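Local coordinates for protein exocyst complex component EXO70 (Saccharomyces cerevisiae, PDB 2PFV) that helps tether secretory vesicles to sites of exocytosis as a subunit of the exocyst complex and takes part in the assembly of that complex, at residues Glu350-Asn355 and His441-Arg446; Leu378-Glu383 and Lys448-Ser453. One frame throughout, in Å; residues are numbered along the deposited sequence.

Interaction 1 (Glu350-Asn355 and His441-Arg446)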
loop_
_atom_site.group_PDB
_atom_site.type_symbol
_atom_site.label_atom_id
_atom_site.label_comp_id
_atom_site.label_asym_id
_atom_site.label_seq_id
_atom_site.Cartn_x
_atom_site.Cartn_y
_atom_site.Cartn_z
ATOM N N GLU A 350 -19.609 7.020 18.795
ATOM C CA GLU A 350 -19.973 6.223 17.633
ATOM C C GLU A 350 -18.914 5.187 17.263
ATOM O O GLU A 350 -19.024 4.514 16.237
ATOM C CB GLU A 350 -20.257 7.143 16.444
ATOM C CG GLU A 350 -21.594 7.854 16.547
ATOM C CD GLU A 350 -21.882 8.752 15.357
ATOM O OE1 GLU A 350 -21.438 8.419 14.238
ATOM O OE2 GLU A 350 -22.566 9.784 15.540
ATOM N N TYR A 351 -17.892 5.060 18.102
ATOM C CA TYR A 351 -16.827 4.094 17.862
ATOM C C TYR A 351 -16.608 3.261 19.111
ATOM O O TYR A 351 -16.992 3.663 20.207
ATOM C CB TYR A 351 -15.529 4.813 17.471
ATOM C CG TYR A 351 -15.695 5.720 16.268
ATOM C CD1 TYR A 351 -16.193 7.014 16.413
ATOM C CD2 TYR A 351 -15.416 5.260 14.981
ATOM C CE1 TYR A 351 -16.415 7.826 15.310
ATOM C CE2 TYR A 351 -15.638 6.067 13.870
ATOM C CZ TYR A 351 -16.139 7.347 14.044
ATOM O OH TYR A 351 -16.390 8.138 12.951
ATOM N N THR A 352 -15.998 2.094 18.944
ATOM C CA THR A 352 -15.747 1.218 20.080
ATOM C C THR A 352 -14.323 1.355 20.614
ATOM O O THR A 352 -13.884 0.560 21.445
ATOM C CB THR A 352 -16.026 -0.256 19.712
ATOM O OG1 THR A 352 -15.294 -0.609 18.532
ATOM C CG2 THR A 352 -17.510 -0.464 19.464
ATOM N N LEU A 353 -13.602 2.365 20.139
ATOM C CA LEU A 353 -12.242 2.593 20.603
ATOM C C LEU A 353 -12.264 3.064 22.058
ATOM O O LEU A 353 -13.054 3.938 22.427
ATOM C CB LEU A 353 -11.535 3.645 19.737
ATOM C CG LEU A 353 -10.133 4.045 20.226
ATOM C CD1 LEU A 353 -9.228 2.820 20.280
ATOM C CD2 LEU A 353 -9.541 5.100 19.303
ATOM N N GLN A 354 -11.404 2.470 22.880
ATOM C CA GLN A 354 -11.313 2.835 24.288
ATOM C C GLN A 354 -9.863 3.121 24.663
ATOM O O GLN A 354 -8.972 2.310 24.395
ATOM C CB GLN A 354 -11.863 1.714 25.176
ATOM C CG GLN A 354 -13.344 1.439 24.973
ATOM C CD GLN A 354 -13.899 0.446 25.978
ATOM O OE1 GLN A 354 -13.374 -0.657 26.136
ATOM N NE2 GLN A 354 -14.970 0.834 26.661
ATOM N N ASN A 355 -9.636 4.284 25.271
ATOM C CA ASN A 355 -8.300 4.690 25.691
ATOM C C ASN A 355 -7.698 3.605 26.577
ATOM O O ASN A 355 -7.688 3.726 27.803
ATOM C CB ASN A 355 -8.373 6.012 26.452
ATOM N N HIS A 441 -10.734 -7.803 17.575
ATOM C CA HIS A 441 -11.836 -8.701 17.897
ATOM C C HIS A 441 -12.565 -8.219 19.143
ATOM O O HIS A 441 -13.758 -8.458 19.301
ATOM C CB HIS A 441 -11.308 -10.117 18.130
ATOM C CG HIS A 441 -10.918 -10.832 16.876
ATOM N ND1 HIS A 441 -11.844 -11.283 15.959
ATOM C CD2 HIS A 441 -9.704 -11.184 16.388
ATOM C CE1 HIS A 441 -11.216 -11.884 14.963
ATOM N NE2 HIS A 441 -9.917 -11.838 15.199
ATOM N N SER A 442 -11.839 -7.538 20.022
ATOM C CA SER A 442 -12.415 -7.026 21.259
ATOM C C SER A 442 -13.405 -5.903 20.982
ATOM O O SER A 442 -14.472 -5.852 21.587
ATOM C CB SER A 442 -11.311 -6.519 22.188
ATOM O OG SER A 442 -10.344 -7.531 22.417
ATOM N N ARG A 443 -13.053 -4.999 20.074
ATOM C CA ARG A 443 -13.949 -3.900 19.739
ATOM C C ARG A 443 -15.191 -4.434 19.031
ATOM O O ARG A 443 -16.277 -3.873 19.166
ATOM C CB ARG A 443 -13.237 -2.881 18.854
ATOM C CG ARG A 443 -12.178 -2.081 19.590
ATOM C CD ARG A 443 -11.501 -1.068 18.681
ATOM N NE ARG A 443 -12.459 -0.160 18.058
ATOM C CZ ARG A 443 -12.121 0.912 17.348
ATOM N NH1 ARG A 443 -10.845 1.221 17.172
ATOM N NH2 ARG A 443 -13.057 1.670 16.795
ATOM N N LEU A 444 -15.022 -5.526 18.287
ATOM C CA LEU A 444 -16.124 -6.151 17.572
ATOM C C LEU A 444 -17.109 -6.776 18.562
ATOM O O LEU A 444 -18.325 -6.702 18.369
ATOM C CB LEU A 444 -15.584 -7.211 16.602
ATOM C CG LEU A 444 -16.560 -8.163 15.894
ATOM C CD1 LEU A 444 -17.787 -7.408 15.383
ATOM C CD2 LEU A 444 -15.828 -8.859 14.743
ATOM N N GLU A 445 -16.593 -7.391 19.624
ATOM C CA GLU A 445 -17.468 -7.991 20.627
ATOM C C GLU A 445 -18.216 -6.878 21.343
ATOM O O GLU A 445 -19.389 -7.019 21.675
ATOM C CB GLU A 445 -16.669 -8.805 21.650
ATOM C CG GLU A 445 -15.864 -9.941 21.047
ATOM C CD GLU A 445 -16.687 -10.803 20.100
ATOM O OE1 GLU A 445 -17.639 -11.471 20.563
ATOM O OE2 GLU A 445 -16.377 -10.803 18.886
ATOM N N ARG A 446 -17.533 -5.769 21.605
ATOM C CA ARG A 446 -18.203 -4.661 22.264
ATOM C C ARG A 446 -19.290 -4.160 21.329
ATOM O O ARG A 446 -20.358 -3.755 21.772
ATOM C CB ARG A 446 -17.218 -3.529 22.604
ATOM C CG ARG A 446 -16.255 -3.856 23.758
ATOM C CD ARG A 446 -15.770 -2.596 24.486
ATOM N NE ARG A 446 -14.793 -1.802 23.736
ATOM C CZ ARG A 446 -13.542 -2.187 23.484
ATOM N NH1 ARG A 446 -13.099 -3.365 23.912
ATOM N NH2 ARG A 446 -12.718 -1.379 22.827
#

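Interaction 2 (Leu378-Glu383 and Lys448-Ser453)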
loop_
_atom_site.group_PDB
_atom_site.type_symbol
_atom_site.label_atom_id
_atom_site.label_comp_id
_atom_site.label_asym_id
_atom_site.label_seq_id
_atom_site.Cartn_x
_atom_site.Cartn_y
_atom_site.Cartn_z
ATOM N N LEU A 378 -19.880 1.259 9.716
ATOM C CA LEU A 378 -20.920 0.538 9.005
ATOM C C LEU A 378 -22.119 0.305 9.925
ATOM O O LEU A 378 -23.264 0.550 9.546
ATOM C CB LEU A 378 -20.384 -0.803 8.512
ATOM C CG LEU A 378 -21.442 -1.811 8.049
ATOM C CD1 LEU A 378 -22.185 -1.276 6.841
ATOM C CD2 LEU A 378 -20.768 -3.129 7.727
ATOM N N ALA A 379 -21.847 -0.163 11.136
ATOM C CA ALA A 379 -22.896 -0.441 12.103
ATOM C C ALA A 379 -23.687 0.808 12.466
ATOM O O ALA A 379 -24.911 0.850 12.320
ATOM C CB ALA A 379 -22.297 -1.054 13.365
ATOM N N VAL A 380 -22.982 1.827 12.940
ATOM C CA VAL A 380 -23.630 3.057 13.351
ATOM C C VAL A 380 -24.387 3.759 12.229
ATOM O O VAL A 380 -25.443 4.329 12.469
ATOM C CB VAL A 380 -22.608 4.018 13.977
ATOM C CG1 VAL A 380 -23.303 5.280 14.469
ATOM C CG2 VAL A 380 -21.908 3.324 15.139
ATOM N N ASN A 381 -23.867 3.716 11.005
ATOM C CA ASN A 381 -24.552 4.375 9.898
ATOM C C ASN A 381 -25.774 3.604 9.436
ATOM O O ASN A 381 -26.747 4.190 8.972
ATOM C CB ASN A 381 -23.598 4.612 8.731
ATOM C CG ASN A 381 -22.751 5.856 8.931
ATOM O OD1 ASN A 381 -21.648 5.799 9.489
ATOM N ND2 ASN A 381 -23.278 6.998 8.500
ATOM N N LEU A 382 -25.713 2.282 9.566
ATOM C CA LEU A 382 -26.832 1.432 9.200
ATOM C C LEU A 382 -27.908 1.700 10.259
ATOM O O LEU A 382 -29.091 1.778 9.955
ATOM C CB LEU A 382 -26.383 -0.031 9.225
ATOM C CG LEU A 382 -26.660 -0.973 8.052
ATOM C CD1 LEU A 382 -26.484 -0.276 6.702
ATOM C CD2 LEU A 382 -25.718 -2.166 8.176
ATOM N N GLU A 383 -27.482 1.868 11.509
ATOM C CA GLU A 383 -28.408 2.152 12.608
ATOM C C GLU A 383 -29.083 3.524 12.400
ATOM O O GLU A 383 -30.296 3.679 12.592
ATOM C CB GLU A 383 -27.663 2.163 13.948
ATOM C CG GLU A 383 -28.603 2.130 15.151
ATOM C CD GLU A 383 -27.987 2.691 16.422
ATOM O OE1 GLU A 383 -26.777 2.468 16.669
ATOM O OE2 GLU A 383 -28.730 3.348 17.186
ATOM N N LYS A 448 -21.017 -5.969 19.151
ATOM C CA LYS A 448 -22.138 -6.907 19.186
ATOM C C LYS A 448 -22.936 -6.772 20.479
ATOM O O LYS A 448 -24.166 -6.899 20.480
ATOM C CB LYS A 448 -21.648 -8.352 19.049
ATOM C CG LYS A 448 -20.940 -8.654 17.737
ATOM C CD LYS A 448 -20.660 -10.144 17.569
ATOM C CE LYS A 448 -19.824 -10.706 18.714
ATOM N NZ LYS A 448 -19.600 -12.183 18.590
ATOM N N LYS A 449 -22.236 -6.517 21.581
ATOM C CA LYS A 449 -22.892 -6.379 22.877
ATOM C C LYS A 449 -23.867 -5.213 22.877
ATOM O O LYS A 449 -24.961 -5.306 23.424
ATOM C CB LYS A 449 -21.863 -6.170 23.991
ATOM C CG LYS A 449 -22.502 -6.043 25.376
ATOM C CD LYS A 449 -21.456 -5.882 26.474
ATOM C CE LYS A 449 -20.744 -4.539 26.367
ATOM N NZ LYS A 449 -19.610 -4.425 27.330
ATOM N N ARG A 450 -23.458 -4.107 22.271
ATOM C CA ARG A 450 -24.312 -2.932 22.203
ATOM C C ARG A 450 -25.655 -3.272 21.568
ATOM O O ARG A 450 -26.705 -2.847 22.051
ATOM C CB ARG A 450 -23.633 -1.837 21.374
ATOM C CG ARG A 450 -24.532 -0.662 21.048
ATOM C CD ARG A 450 -23.967 0.167 19.886
ATOM N NE ARG A 450 -22.661 0.744 20.194
ATOM C CZ ARG A 450 -21.881 1.347 19.302
ATOM N NH1 ARG A 450 -22.273 1.451 18.035
ATOM N NH2 ARG A 450 -20.711 1.854 19.680
ATOM N N TYR A 451 -25.623 -4.043 20.483
ATOM C CA TYR A 451 -26.853 -4.384 19.788
ATOM C C TYR A 451 -27.607 -5.558 20.371
ATOM O O TYR A 451 -28.789 -5.745 20.085
ATOM C CB TYR A 451 -26.573 -4.550 18.295
ATOM C CG TYR A 451 -26.172 -3.221 17.716
ATOM C CD1 TYR A 451 -24.843 -2.952 17.388
ATOM C CD2 TYR A 451 -27.102 -2.181 17.617
ATOM C CE1 TYR A 451 -24.446 -1.678 16.984
ATOM C CE2 TYR A 451 -26.716 -0.908 17.216
ATOM C CZ TYR A 451 -25.389 -0.663 16.904
ATOM O OH TYR A 451 -24.999 0.604 16.533
ATOM N N ILE A 452 -26.935 -6.363 21.185
ATOM C CA ILE A 452 -27.661 -7.424 21.861
ATOM C C ILE A 452 -28.415 -6.630 22.936
ATOM O O ILE A 452 -29.586 -6.868 23.207
ATOM C CB ILE A 452 -26.725 -8.426 22.543
ATOM C CG1 ILE A 452 -26.145 -9.381 21.496
ATOM C CG2 ILE A 452 -27.484 -9.184 23.635
ATOM C CD1 ILE A 452 -24.918 -10.152 21.988
ATOM N N SER A 453 -27.718 -5.665 23.525
ATOM C CA SER A 453 -28.302 -4.804 24.546
ATOM C C SER A 453 -29.552 -4.114 23.995
ATOM O O SER A 453 -30.525 -3.941 24.712
ATOM C CB SER A 453 -27.282 -3.763 25.014
ATOM O OG SER A 453 -27.741 -3.118 26.186
#

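Interaction 1 (Glu350-Asn355 and His441-Arg446)
Two arginines one helical turn apart, Arg443 and Arg446, reach from helix 439-471 and grip Thr352 by its side chain and its backbone. The setting is the long, all-helical rod of Exo70, where the loop between helices 326-332 and 363-390 is strapped onto a helix later in the chain. Arg446 NH2 donates to Thr352 O at 2.7 Å, arriving almost head-on to the carbonyl (C=O...N angle 169°), with the oxygen lifted slightly from the guanidinium plane. Arg443 NE sends its hydrogen to Thr352 OG1 at 2.9 Å; this bond is nearly straight, 174° at the hydrogen, and lies in the guanidinium plane. Placed between its own backbone N and carbonyl carbon, OG1 faces Arg443 as an acceptor, while CG2 packs against the Arg443 carbonyl oxygen. The far end of Arg443 belongs to helix 363-390: NH2 forms salt bridges with Asp373 and Asp376, and Asp376 also accepts the backbone N-H of Thr352, so loop and arginine share one carboxylate. These acids probably balance the charge of the buried guanidinium.

Beyond these bonds, Leu353 lies obliquely across Arg443, its CB 3.6 Å from NH1, and its backbone N stands above one guanidinium face toward the rim, a packing contact between two donors and not a hydrogen bond. Gln354 lays its amide over Arg446, the two planes only 19° apart. Its OE1 sits about 3.0 Å above the centre of that guanidinium, whose opposite face looks onto Arg443 CA.

Interaction 2 (Leu378-Glu383 and Lys448-Ser453)
The polar link between Glu383 and Tyr451 is a short hydrogen bond: Tyr451 OH donates to Glu383 OE1 at 2.6 Å. The hydroxyl meets the carboxylate from its anti side, somewhat out of its plane, and the carboxylate stands steeply to the ring, at 78°. Glu383 CG lies anti to the backbone N (chi1 -167°), and the extended chain beyond it delivers OE1 to the edge of the ring. Arg450 NH1 donates to the same Tyr451 OH at 3.2 Å, with the oxygen in its guanidinium plane. The hydroxyl thus bridges arginine and glutamate, whose charged atoms do not touch. Glu383 has further partners in the backbone N of Ala399 and the hydroxyl of Tyr454.

These groups span two nearly parallel neighbours of the helical bundle, 363-390 and 439-471; the axes of 378-383 and 448-453 run 27° apart and come no nearer than 12.1 Å. At that separation side chains do the bridging, and helix 409-428 packs Ile416 and Leu417 onto Tyr451. A phenylalanine in place of Tyr451 would probably leave Glu383 OE1 and Arg450 NH1 without the hydroxyl that joins them.

Packing across the contact is sparse. Ala379 CB approaches Tyr451 CE1 at 4.3 Å, and Val380 CG2 lies 3.5 Å from Arg450 NH1, at the guanidinium edge. Over one face of the Tyr451 ring folds CG of the preceding residue, Arg450, 4.1 Å above its plane.

In the fold
Interactions 1 and 2 lie side by side, their centres about 11 Å apart, on successive turns of helix 439-471. Along the chain the order is 350-355, 378-383, 441-446, 448-453, so the pairings cross. Interaction 1 joins the loop before helix 363-390 to helix 439-471; interaction 2 joins those two helices directly. They also touch one another: Glu350 O is 3.3 Å from Val380 CG2, and Thr352 CG2 packs by Arg450. Loop and both helices therefore form one continuous patch within the C-terminal Exo70 family region, tying together parts of the elongated rod that are far apart in sequence.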